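Local coordinates for protein ATP-dependent DNA helicase PIF1 (Candida albicans, PDB 7OTJ) that couples ATP hydrolysis to 5'-3' unwinding of DNA and probably resolves G-quadruplexes to keep nuclear and mitochondrial genomes stable, at residues V15-A27 against G136-L148. Residues are numbered along the deposited sequence; the frame is centred on the assembly and turned at random.
Sequences VLSGVSLFYTGSA and GIQLVACGDFYQL. With ALF (tetrafluoroaluminate ion), chain F.
Leu21 and Tyr23 pair with residues 139-143 in parallel register through a ladder of backbone bonds: Leu21 N to Leu139 O, Ala141 N to Leu21 O (2.9 Å), Tyr23 N to Ala141 O, and a weak last rung from Gly143 N to Tyr23 O. Side-chain hydrogen bonds extend the pairing at both ends. Ser20 OG accepts from Leu139 N at 2.9 Å, while Thr24 OG1, also bonded to Tyr509 OH, donates to a lone pair of Gly143 O. Gln138, with CG anti to the backbone N (chi1 180°) and the chain extended beyond it, reaches the helix end that the Schellman motif at Gly18 closes; there Gln138 NE2 grips two carbonyls, Val15 O at 2.9 Å, in the plane of that carbonyl and on a lone pair, and Val19 O from above the plane of Val19's own carbonyl. Water 1 links Val15 O to Gln138 OE1. Strands 21-25 and 138-143 are adjacent in the six-stranded parallel sheet of the P-loop NTPase core, 21-25 lying between 138-143 and 182-186 and leading into the Walker A loop. Apolar packing differs on the two faces. Toward helix 31-45, Cys142 lies against the Tyr23 ring, its CB over one face (4.2 Å to the centroid) and SG oblique to the ring, while Val140 CG1 meets the ring edge; Tyr23 OH bonds to Lys31 O. On the face carrying Phe22 and Ala141, the Phe22 ring turns its edge to the Ala141-Gly143 backbone, CD1 lies 3.7 Å from Ala141 CB, and CZ approaches Phe145 CE2 at 3.5 Å with the ring planes at 55°. Beyond the strands, Asp144, salt-bridged to Arg206, accepts from Gln147 NE2 through the anti lone pair of OD2. Gln147 NE2 also donates to F3 of the tetrafluoroaluminate ion (3.0 Å) and lies 3.6 Å from Ala27 CB.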
loop_
_atom_site.group_PDB
_atom_site.type_symbol
_atom_site.label_atom_id
_atom_site.label_comp_id
_atom_site.label_asym_id
_atom_site.label_seq_id
_atom_site.Cartn_x
_atom_site.Cartn_y
_atom_site.Cartn_z
ATOM N N VAL A 15 16.417 -7.587 15.330
ATOM C CA VAL A 15 16.726 -7.059 14.005
ATOM C C VAL A 15 18.084 -6.367 14.010
ATOM O O VAL A 15 18.890 -6.552 13.093
ATOM C CB VAL A 15 15.606 -6.122 13.524
ATOM C CG1 VAL A 15 15.968 -5.507 12.185
ATOM C CG2 VAL A 15 14.290 -6.892 13.422
ATOM N N LEU A 16 18.365 -5.577 15.049
ATOM C CA LEU A 16 19.645 -4.882 15.129
ATOM C C LEU A 16 20.818 -5.826 15.361
ATOM O O LEU A 16 21.968 -5.407 15.193
ATOM C CB LEU A 16 19.606 -3.833 16.242
ATOM C CG LEU A 16 18.600 -2.688 16.083
ATOM C CD1 LEU A 16 18.704 -1.729 17.257
ATOM C CD2 LEU A 16 18.790 -1.951 14.765
ATOM N N SER A 17 20.564 -7.081 15.732
ATOM C CA SER A 17 21.630 -8.060 15.896
ATOM C C SER A 17 22.043 -8.706 14.578
ATOM O O SER A 17 23.004 -9.481 14.566
ATOM C CB SER A 17 21.197 -9.145 16.878
ATOM O OG SER A 17 20.230 -9.991 16.274
ATOM N N GLY A 18 21.323 -8.432 13.489
ATOM C CA GLY A 18 21.672 -8.890 12.163
ATOM C C GLY A 18 20.929 -10.125 11.701
ATOM O O GLY A 18 21.091 -10.529 10.542
ATOM N N VAL A 19 20.121 -10.735 12.568
ATOM C CA VAL A 19 19.418 -11.960 12.209
ATOM C C VAL A 19 18.349 -11.659 11.168
ATOM O O VAL A 19 17.580 -10.699 11.303
ATOM C CB VAL A 19 18.802 -12.611 13.456
ATOM C CG1 VAL A 19 18.122 -13.920 13.083
ATOM C CG2 VAL A 19 19.865 -12.828 14.518
ATOM N N SER A 20 18.285 -12.493 10.134
ATOM C CA SER A 20 17.185 -12.441 9.185
ATOM C C SER A 20 15.964 -13.092 9.815
ATOM O O SER A 20 16.032 -14.231 10.289
ATOM C CB SER A 20 17.564 -13.141 7.881
ATOM O OG SER A 20 18.454 -12.342 7.121
ATOM N N LEU A 21 14.854 -12.361 9.852
ATOM C CA LEU A 21 13.710 -12.858 10.593
ATOM C C LEU A 21 12.411 -12.344 9.995
ATOM O O LEU A 21 12.384 -11.387 9.213
ATOM C CB LEU A 21 13.807 -12.472 12.075
ATOM C CG LEU A 21 13.915 -11.005 12.498
ATOM C CD1 LEU A 21 12.552 -10.289 12.455
ATOM C CD2 LEU A 21 14.507 -10.939 13.897
ATOM N N PHE A 22 11.331 -12.998 10.403
ATOM C CA PHE A 22 9.965 -12.597 10.112
ATOM C C PHE A 22 9.255 -12.385 11.438
ATOM O O PHE A 22 9.300 -13.256 12.312
ATOM C CB PHE A 22 9.269 -13.668 9.270
ATOM C CG PHE A 22 7.762 -13.603 9.291
ATOM C CD1 PHE A 22 7.082 -12.507 8.782
ATOM C CD2 PHE A 22 7.025 -14.671 9.775
ATOM C CE1 PHE A 22 5.701 -12.470 8.783
ATOM C CE2 PHE A 22 5.650 -14.642 9.776
ATOM C CZ PHE A 22 4.983 -13.545 9.278
ATOM N N TYR A 23 8.640 -11.226 11.618
ATOM C CA TYR A 23 7.860 -10.997 12.821
ATOM C C TYR A 23 6.421 -10.682 12.438
ATOM O O TYR A 23 6.161 -9.986 11.449
ATOM C CB TYR A 23 8.477 -9.917 13.715
ATOM C CG TYR A 23 8.404 -8.490 13.238
ATOM C CD1 TYR A 23 7.380 -7.651 13.661
ATOM C CD2 TYR A 23 9.389 -7.959 12.414
ATOM C CE1 TYR A 23 7.324 -6.331 13.254
ATOM C CE2 TYR A 23 9.338 -6.637 12.000
ATOM C CZ TYR A 23 8.304 -5.829 12.426
ATOM O OH TYR A 23 8.244 -4.513 12.022
ATOM N N THR A 24 5.493 -11.273 13.188
ATOM C CA THR A 24 4.086 -11.254 12.821
ATOM C C THR A 24 3.193 -10.883 14.000
ATOM O O THR A 24 3.680 -10.566 15.093
ATOM C CB THR A 24 3.695 -12.621 12.252
ATOM O OG1 THR A 24 2.462 -12.513 11.532
ATOM C CG2 THR A 24 3.569 -13.657 13.361
ATOM N N GLY A 25 1.890 -10.932 13.786
ATOM C CA GLY A 25 0.910 -10.564 14.789
ATOM C C GLY A 25 -0.355 -10.087 14.120
ATOM O O GLY A 25 -0.368 -9.719 12.947
ATOM N N SER A 26 -1.437 -10.052 14.901
ATOM C CA SER A 26 -2.746 -9.706 14.359
ATOM C C SER A 26 -2.747 -8.267 13.843
ATOM O O SER A 26 -1.799 -7.506 14.032
ATOM C CB SER A 26 -3.842 -9.854 15.422
ATOM O OG SER A 26 -4.020 -11.192 15.859
ATOM N N ALA A 27 -3.835 -7.906 13.167
ATOM C CA ALA A 27 -3.991 -6.550 12.661
ATOM C C ALA A 27 -3.890 -5.531 13.789
ATOM O O ALA A 27 -4.506 -5.693 14.846
ATOM C CB ALA A 27 -5.335 -6.414 11.950
ATOM N N GLY A 136 23.500 -12.462 1.117
ATOM C CA GLY A 136 24.026 -11.801 2.293
ATOM C C GLY A 136 23.146 -10.705 2.858
ATOM O O GLY A 136 23.419 -10.222 3.965
ATOM N N ILE A 137 22.090 -10.310 2.144
ATOM C CA ILE A 137 21.194 -9.265 2.626
ATOM C C ILE A 137 20.407 -9.787 3.818
ATOM O O ILE A 137 19.903 -10.915 3.801
ATOM C CB ILE A 137 20.259 -8.795 1.502
ATOM C CG1 ILE A 137 21.077 -8.190 0.354
ATOM C CG2 ILE A 137 19.234 -7.814 2.048
ATOM C CD1 ILE A 137 20.275 -7.907 -0.903
ATOM N N GLN A 138 20.304 -8.975 4.865
ATOM C CA GLN A 138 19.458 -9.331 5.995
ATOM C C GLN A 138 17.994 -9.128 5.604
ATOM O O GLN A 138 17.580 -8.014 5.263
ATOM C CB GLN A 138 19.813 -8.494 7.222
ATOM C CG GLN A 138 18.960 -8.805 8.452
ATOM C CD GLN A 138 19.177 -7.813 9.584
ATOM O OE1 GLN A 138 20.005 -6.907 9.485
ATOM N NE2 GLN A 138 18.429 -7.983 10.668
ATOM N N LEU A 139 17.216 -10.203 5.636
ATOM C CA LEU A 139 15.809 -10.134 5.281
ATOM C C LEU A 139 14.987 -9.902 6.543
ATOM O O LEU A 139 15.134 -10.633 7.528
ATOM C CB LEU A 139 15.377 -11.420 4.580
ATOM C CG LEU A 139 13.931 -11.507 4.107
ATOM C CD1 LEU A 139 13.650 -10.422 3.087
ATOM C CD2 LEU A 139 13.677 -12.877 3.515
ATOM N N VAL A 140 14.144 -8.869 6.516
ATOM C CA VAL A 140 13.239 -8.547 7.619
ATOM C C VAL A 140 11.830 -8.548 7.042
ATOM O O VAL A 140 11.400 -7.563 6.430
ATOM C CB VAL A 140 13.560 -7.200 8.277
ATOM C CG1 VAL A 140 12.526 -6.881 9.372
ATOM C CG2 VAL A 140 14.992 -7.184 8.837
ATOM N N ALA A 141 11.121 -9.661 7.199
ATOM C CA ALA A 141 9.749 -9.775 6.731
ATOM C C ALA A 141 8.779 -9.415 7.846
ATOM O O ALA A 141 8.965 -9.805 9.002
ATOM C CB ALA A 141 9.464 -11.190 6.232
ATOM N N CYS A 142 7.718 -8.704 7.483
ATOM C CA CYS A 142 6.773 -8.187 8.462
ATOM C C CYS A 142 5.371 -8.259 7.879
ATOM O O CYS A 142 5.135 -7.758 6.777
ATOM C CB CYS A 142 7.131 -6.749 8.847
ATOM S SG CYS A 142 5.931 -5.923 9.896
ATOM N N GLY A 143 4.447 -8.876 8.606
ATOM C CA GLY A 143 3.075 -8.927 8.136
ATOM C C GLY A 143 2.280 -9.994 8.869
ATOM O O GLY A 143 2.649 -10.430 9.959
ATOM N N ASP A 144 1.184 -10.404 8.232
ATOM C CA ASP A 144 0.197 -11.279 8.856
ATOM C C ASP A 144 -0.415 -12.122 7.749
ATOM O O ASP A 144 -1.109 -11.584 6.882
ATOM C CB ASP A 144 -0.864 -10.459 9.594
ATOM C CG ASP A 144 -1.917 -11.326 10.279
ATOM O OD1 ASP A 144 -1.711 -12.556 10.402
ATOM O OD2 ASP A 144 -2.964 -10.770 10.697
ATOM N N PHE A 145 -0.133 -13.427 7.748
ATOM C CA PHE A 145 -0.630 -14.266 6.664
ATOM C C PHE A 145 -2.126 -14.570 6.771
ATOM O O PHE A 145 -2.691 -15.119 5.818
ATOM C CB PHE A 145 0.178 -15.567 6.578
ATOM C CG PHE A 145 1.578 -15.376 6.042
ATOM C CD1 PHE A 145 1.794 -15.112 4.696
ATOM C CD2 PHE A 145 2.679 -15.465 6.882
ATOM C CE1 PHE A 145 3.079 -14.936 4.201
ATOM C CE2 PHE A 145 3.964 -15.291 6.391
ATOM C CZ PHE A 145 4.166 -15.026 5.052
ATOM N N TYR A 146 -2.785 -14.223 7.885
ATOM C CA TYR A 146 -4.246 -14.279 7.930
ATOM C C TYR A 146 -4.884 -13.131 7.161
ATOM O O TYR A 146 -6.109 -13.113 6.998
ATOM C CB TYR A 146 -4.755 -14.270 9.380
ATOM C CG TYR A 146 -4.735 -15.628 10.047
ATOM C CD1 TYR A 146 -5.307 -16.729 9.431
ATOM C CD2 TYR A 146 -4.128 -15.811 11.284
ATOM C CE1 TYR A 146 -5.289 -17.976 10.029
ATOM C CE2 TYR A 146 -4.100 -17.055 11.889
ATOM C CZ TYR A 146 -4.682 -18.135 11.254
ATOM O OH TYR A 146 -4.663 -19.381 11.841
ATOM N N GLN A 147 -4.082 -12.184 6.694
ATOM C CA GLN A 147 -4.527 -11.069 5.876
ATOM C C GLN A 147 -4.420 -11.480 4.405
ATOM O O GLN A 147 -4.304 -12.666 4.086
ATOM C CB GLN A 147 -3.752 -9.809 6.263
ATOM C CG GLN A 147 -3.989 -9.421 7.739
ATOM C CD GLN A 147 -3.547 -8.009 8.091
ATOM O OE1 GLN A 147 -3.451 -7.141 7.226
ATOM N NE2 GLN A 147 -3.283 -7.775 9.370
ATOM N N LEU A 148 -4.573 -10.530 3.492
ATOM C CA LEU A 148 -4.799 -10.875 2.092
ATOM C C LEU A 148 -3.651 -11.711 1.522
ATOM O O LEU A 148 -2.479 -11.391 1.758
ATOM C CB LEU A 148 -5.009 -9.602 1.274
ATOM C CG LEU A 148 -6.418 -9.038 1.510
ATOM C CD1 LEU A 148 -6.563 -7.589 1.067
ATOM C CD2 LEU A 148 -7.444 -9.920 0.809
HETATM AL AL ALF F . -1.955 -4.067 9.809
HETATM F F1 ALF F . -0.437 -3.876 8.898
HETATM F F2 ALF F . -3.480 -4.242 10.724
HETATM F F3 ALF F . -1.375 -5.667 10.349
HETATM F F4 ALF F . -2.514 -2.436 9.343
HETATM O O HOH W 1 21.235 -5.366 11.765
HETATM O O HOH W 2 -2.607 -5.033 7.685
#